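PDB 1UPS: glcnac-alpha-1,4-gal-releasing endo-beta-galactosidase from Clostridium perfringens, which probably hydrolyses internal beta-galactosidic linkages in glycans, releasing GlcNAc-alpha-1,4-Gal, and binds a calcium ion. Local coordinates for residues K47-W56 with I98-F109. Sequence-based numbering, arbitrary orientation.
Sequences KWTDYYLPHW and IMSFDKSWIHNF
Thr49 and Met99 join the segments through a single antiparallel, hydrogen-bonded bridge: Thr49 N donates to Met99 O at 2.8 Å, and Met99 N to Thr49 O at 2.9 Å. Further along, His55 NE2 donates to Ile106 O over 2.8 Å, in the plane of both the ring and the carbonyl and on a lone pair. Trp56 NE1 adds weak, bent bonds to the carbonyls of Ile106 and His107. The other ring nitrogen, His55 ND1, meets a water that donates to Asp102 OD2 and accepts from Lys103 N, so the imidazole is held at both nitrogens; Asp102 OD2 also forms a salt bridge with Arg118.

Strand 94-99 is an outermost strand of the six-stranded sheet in this GH16 domain, a beta-sandwich of the concanavalin clan, and the loop 47-56 pairs briefly with its end, at Met99, and then follows the chain to Phe109.

Among the apolar contacts, Ile98 CD1 sits over a face of the Trp48 ring, 3.7 Å from the centroid of its six-membered ring, while Trp48 NE1 hydrogen-bonds to Asp36 OD1. Met99 SD accepts a weak hydrogen bond from Leu53 N, and the bend at the end of the Met99 chain (chi3 -59°) turns CE toward Pro54 CD, 3.7 Å away. Trp56 is sandwiched: His55 CD2 lies over one face and the Asn108 amide over the other, its plane 22° from the indole. Phe109 turns its edge toward the Trp56 face in an offset T-shaped pair, planes at 86°.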
loop_
_atom_site.group_PDB
_atom_site.type_symbol
_atom_site.label_atom_id
_atom_site.label_comp_id
_atom_site.label_asym_id
_atom_site.label_seq_id
_atom_site.Cartn_x
_atom_site.Cartn_y
_atom_site.Cartn_z
ATOM N N LYS A 47 4.327 23.046 7.972
ATOM C CA LYS A 47 4.095 21.724 7.359
ATOM C C LYS A 47 2.901 20.980 7.959
ATOM O O LYS A 47 2.204 20.235 7.250
ATOM C CB LYS A 47 5.351 20.852 7.503
ATOM C CG LYS A 47 6.570 21.419 6.799
ATOM C CD LYS A 47 7.824 20.574 6.985
ATOM C CE LYS A 47 8.977 21.190 6.139
ATOM N NZ LYS A 47 10.315 20.673 6.509
ATOM N N TRP A 48 2.686 21.168 9.264
ATOM C CA TRP A 48 1.714 20.372 10.031
ATOM C C TRP A 48 0.803 21.217 10.910
ATOM O O TRP A 48 1.223 22.256 11.459
ATOM C CB TRP A 48 2.439 19.377 10.965
ATOM C CG TRP A 48 3.405 18.490 10.258
ATOM C CD1 TRP A 48 4.766 18.637 10.205
ATOM C CD2 TRP A 48 3.093 17.330 9.480
ATOM N NE1 TRP A 48 5.321 17.626 9.454
ATOM C CE2 TRP A 48 4.318 16.823 8.976
ATOM C CE3 TRP A 48 1.896 16.666 9.147
ATOM C CZ2 TRP A 48 4.390 15.670 8.181
ATOM C CZ3 TRP A 48 1.962 15.517 8.346
ATOM C CH2 TRP A 48 3.207 15.039 7.861
ATOM N N THR A 49 -0.425 20.732 11.079
ATOM C CA THR A 49 -1.249 21.138 12.202
ATOM C C THR A 49 -1.358 19.990 13.219
ATOM O O THR A 49 -1.293 18.817 12.842
ATOM C CB THR A 49 -2.623 21.666 11.726
ATOM O OG1 THR A 49 -3.337 22.194 12.856
ATOM C CG2 THR A 49 -3.539 20.545 11.158
ATOM N N ASP A 50 -1.483 20.328 14.501
ATOM C CA ASP A 50 -1.551 19.305 15.554
ATOM C C ASP A 50 -2.978 19.100 16.082
ATOM O O ASP A 50 -3.213 18.896 17.274
ATOM C CB ASP A 50 -0.522 19.562 16.670
ATOM C CG ASP A 50 -0.609 20.956 17.259
ATOM O OD1 ASP A 50 0.194 21.247 18.190
ATOM O OD2 ASP A 50 -1.412 21.825 16.856
ATOM N N TYR A 51 -3.931 19.126 15.160
ATOM C CA TYR A 51 -5.310 18.795 15.471
ATOM C C TYR A 51 -5.797 17.713 14.516
ATOM O O TYR A 51 -5.456 17.731 13.314
ATOM C CB TYR A 51 -6.196 20.025 15.303
ATOM C CG TYR A 51 -5.976 21.104 16.342
ATOM C CD1 TYR A 51 -4.938 22.029 16.203
ATOM C CD2 TYR A 51 -6.824 21.218 17.442
ATOM C CE1 TYR A 51 -4.730 23.027 17.161
ATOM C CE2 TYR A 51 -6.633 22.221 18.404
ATOM C CZ TYR A 51 -5.587 23.120 18.248
ATOM O OH TYR A 51 -5.402 24.120 19.173
ATOM N N TYR A 52 -6.635 16.816 15.036
ATOM C CA TYR A 52 -7.162 15.710 14.258
ATOM C C TYR A 52 -8.515 16.146 13.656
ATOM O O TYR A 52 -9.452 16.421 14.400
ATOM C CB TYR A 52 -7.309 14.473 15.177
ATOM C CG TYR A 52 -7.821 13.211 14.491
ATOM C CD1 TYR A 52 -7.562 12.967 13.137
ATOM C CD2 TYR A 52 -8.550 12.256 15.209
ATOM C CE1 TYR A 52 -8.054 11.790 12.501
ATOM C CE2 TYR A 52 -9.031 11.083 14.598
ATOM C CZ TYR A 52 -8.778 10.863 13.246
ATOM O OH TYR A 52 -9.278 9.721 12.650
ATOM N N LEU A 53 -8.605 16.239 12.323
ATOM C CA LEU A 53 -9.881 16.572 11.626
ATOM C C LEU A 53 -10.802 17.531 12.413
ATOM O O LEU A 53 -11.971 17.216 12.667
ATOM C CB LEU A 53 -10.645 15.296 11.230
ATOM C CG LEU A 53 -9.857 14.296 10.373
ATOM C CD1 LEU A 53 -10.595 12.947 10.282
ATOM C CD2 LEU A 53 -9.583 14.864 8.972
ATOM N N PRO A 54 -10.274 18.699 12.792
ATOM C CA PRO A 54 -10.984 19.587 13.734
ATOM C C PRO A 54 -12.320 20.144 13.221
ATOM O O PRO A 54 -13.147 20.557 14.042
ATOM C CB PRO A 54 -9.971 20.699 14.007
ATOM C CG PRO A 54 -9.065 20.713 12.785
ATOM C CD PRO A 54 -8.965 19.250 12.388
ATOM N N HIS A 55 -12.544 20.121 11.910
ATOM C CA HIS A 55 -13.825 20.567 11.337
ATOM C C HIS A 55 -15.031 19.712 11.750
ATOM O O HIS A 55 -16.183 20.166 11.620
ATOM C CB HIS A 55 -13.738 20.622 9.813
ATOM C CG HIS A 55 -13.227 19.358 9.197
ATOM N ND1 HIS A 55 -11.899 19.001 9.235
ATOM C CD2 HIS A 55 -13.870 18.359 8.548
ATOM C CE1 HIS A 55 -11.737 17.843 8.618
ATOM N NE2 HIS A 55 -12.917 17.430 8.190
ATOM N N TRP A 56 -14.798 18.490 12.247
ATOM C CA TRP A 56 -15.925 17.642 12.682
ATOM C C TRP A 56 -16.416 17.963 14.095
ATOM O O TRP A 56 -17.492 17.533 14.478
ATOM C CB TRP A 56 -15.622 16.139 12.577
ATOM C CG TRP A 56 -15.316 15.679 11.174
ATOM C CD1 TRP A 56 -14.254 14.907 10.778
ATOM C CD2 TRP A 56 -16.070 15.967 9.989
ATOM N NE1 TRP A 56 -14.302 14.702 9.420
ATOM C CE2 TRP A 56 -15.405 15.340 8.906
ATOM C CE3 TRP A 56 -17.248 16.704 9.725
ATOM C CZ2 TRP A 56 -15.855 15.440 7.580
ATOM C CZ3 TRP A 56 -17.717 16.789 8.408
ATOM C CH2 TRP A 56 -17.006 16.163 7.341
ATOM N N ILE A 98 -1.213 14.514 13.855
ATOM C CA ILE A 98 -0.842 15.699 13.085
ATOM C C ILE A 98 -1.328 15.514 11.655
ATOM O O ILE A 98 -1.463 14.370 11.180
ATOM C CB ILE A 98 0.681 16.019 13.163
ATOM C CG1 ILE A 98 1.539 14.911 12.511
ATOM C CG2 ILE A 98 1.090 16.257 14.624
ATOM C CD1 ILE A 98 3.008 15.310 12.269
ATOM N N MET A 99 -1.612 16.627 10.972
ATOM C CA MET A 99 -2.068 16.543 9.583
ATOM C C MET A 99 -1.348 17.571 8.745
ATOM O O MET A 99 -1.020 18.629 9.251
ATOM C CB MET A 99 -3.574 16.805 9.478
ATOM C CG MET A 99 -4.448 16.041 10.478
ATOM S SD MET A 99 -6.176 15.971 9.984
ATOM C CE MET A 99 -6.574 17.784 9.908
ATOM N N SER A 100 -1.111 17.260 7.468
ATOM C CA SER A 100 -0.434 18.193 6.549
ATOM C C SER A 100 -1.396 19.178 5.844
ATOM O O SER A 100 -1.049 19.769 4.819
ATOM C CB SER A 100 0.396 17.418 5.510
ATOM O OG SER A 100 -0.444 16.837 4.516
ATOM N N PHE A 101 -2.586 19.362 6.410
ATOM C CA PHE A 101 -3.623 20.230 5.825
ATOM C C PHE A 101 -4.652 20.556 6.912
ATOM O O PHE A 101 -4.654 19.950 8.000
ATOM C CB PHE A 101 -4.338 19.505 4.669
ATOM C CG PHE A 101 -5.072 18.274 5.125
ATOM C CD1 PHE A 101 -4.392 17.063 5.266
ATOM C CD2 PHE A 101 -6.415 18.352 5.505
ATOM C CE1 PHE A 101 -5.058 15.925 5.763
ATOM C CE2 PHE A 101 -7.094 17.221 5.993
ATOM C CZ PHE A 101 -6.405 16.004 6.120
ATOM N N ASP A 102 -5.530 21.503 6.603
ATOM C CA ASP A 102 -6.668 21.829 7.459
ATOM C C ASP A 102 -7.712 22.351 6.492
ATOM O O ASP A 102 -7.518 23.403 5.885
ATOM C CB ASP A 102 -6.244 22.892 8.477
ATOM C CG ASP A 102 -7.325 23.232 9.487
ATOM O OD1 ASP A 102 -7.045 24.107 10.356
ATOM O OD2 ASP A 102 -8.454 22.702 9.508
ATOM N N LYS A 103 -8.803 21.614 6.321
ATOM C CA LYS A 103 -9.738 21.931 5.249
ATOM C C LYS A 103 -11.127 21.402 5.595
ATOM O O LYS A 103 -11.253 20.285 6.101
ATOM C CB LYS A 103 -9.241 21.344 3.906
ATOM C CG LYS A 103 -10.045 21.812 2.670
ATOM C CD LYS A 103 -9.329 21.402 1.379
ATOM C CE LYS A 103 -10.016 21.925 0.103
ATOM N NZ LYS A 103 -11.142 21.051 -0.320
ATOM N N SER A 104 -12.155 22.205 5.307
ATOM C CA SER A 104 -13.544 21.813 5.571
ATOM C C SER A 104 -13.909 20.496 4.874
ATOM O O SER A 104 -13.421 20.212 3.777
ATOM C CB SER A 104 -14.517 22.900 5.084
ATOM O OG SER A 104 -14.479 24.045 5.918
ATOM N N TRP A 105 -14.784 19.720 5.519
ATOM C CA TRP A 105 -15.442 18.545 4.935
ATOM C C TRP A 105 -14.549 17.314 4.694
ATOM O O TRP A 105 -15.052 16.275 4.267
ATOM C CB TRP A 105 -16.169 18.911 3.624
ATOM C CG TRP A 105 -17.392 19.765 3.814
ATOM C CD1 TRP A 105 -17.548 21.076 3.467
ATOM C CD2 TRP A 105 -18.636 19.340 4.367
ATOM N NE1 TRP A 105 -18.818 21.499 3.782
ATOM C CE2 TRP A 105 -19.510 20.453 4.339
ATOM C CE3 TRP A 105 -19.104 18.130 4.893
ATOM C CZ2 TRP A 105 -20.829 20.391 4.819
ATOM C CZ3 TRP A 105 -20.424 18.066 5.374
ATOM C CH2 TRP A 105 -21.263 19.196 5.330
ATOM N N ILE A 106 -13.257 17.405 5.001
ATOM C CA ILE A 106 -12.350 16.299 4.655
ATOM C C ILE A 106 -12.617 15.008 5.451
ATOM O O ILE A 106 -12.660 15.029 6.687
ATOM C CB ILE A 106 -10.864 16.706 4.789
ATOM C CG1 ILE A 106 -10.537 17.865 3.827
ATOM C CG2 ILE A 106 -9.977 15.480 4.477
ATOM C CD1 ILE A 106 -10.842 17.565 2.314
ATOM N N HIS A 107 -12.763 13.897 4.726
ATOM C CA HIS A 107 -12.819 12.551 5.333
ATOM C C HIS A 107 -13.995 12.408 6.313
ATOM O O HIS A 107 -13.815 12.285 7.551
ATOM C CB HIS A 107 -11.487 12.156 6.001
ATOM C CG HIS A 107 -11.459 10.723 6.447
ATOM N ND1 HIS A 107 -11.486 9.672 5.556
ATOM C CD2 HIS A 107 -11.453 10.172 7.684
ATOM C CE1 HIS A 107 -11.509 8.531 6.227
ATOM N NE2 HIS A 107 -11.469 8.808 7.520
ATOM N N ASN A 108 -15.185 12.421 5.725
ATOM C CA ASN A 108 -16.441 12.309 6.470
ATOM C C ASN A 108 -16.789 10.861 6.804
ATOM O O ASN A 108 -17.749 10.288 6.269
ATOM C CB ASN A 108 -17.580 12.996 5.705
ATOM C CG ASN A 108 -18.748 13.339 6.604
ATOM O OD1 ASN A 108 -18.716 13.031 7.805
ATOM N ND2 ASN A 108 -19.761 14.014 6.053
ATOM N N PHE A 109 -15.997 10.268 7.694
ATOM C CA PHE A 109 -16.132 8.849 8.027
ATOM C C PHE A 109 -17.502 8.565 8.659
ATOM O O PHE A 109 -18.024 7.456 8.535
ATOM C CB PHE A 109 -15.018 8.392 8.987
ATOM C CG PHE A 109 -14.964 9.169 10.266
ATOM C CD1 PHE A 109 -15.689 8.754 11.395
ATOM C CD2 PHE A 109 -14.190 10.313 10.360
ATOM C CE1 PHE A 109 -15.648 9.495 12.579
ATOM C CE2 PHE A 109 -14.146 11.060 11.533
ATOM C CZ PHE A 109 -14.879 10.647 12.652
HETATM O O HOH W 1 -9.182 20.091 8.915
#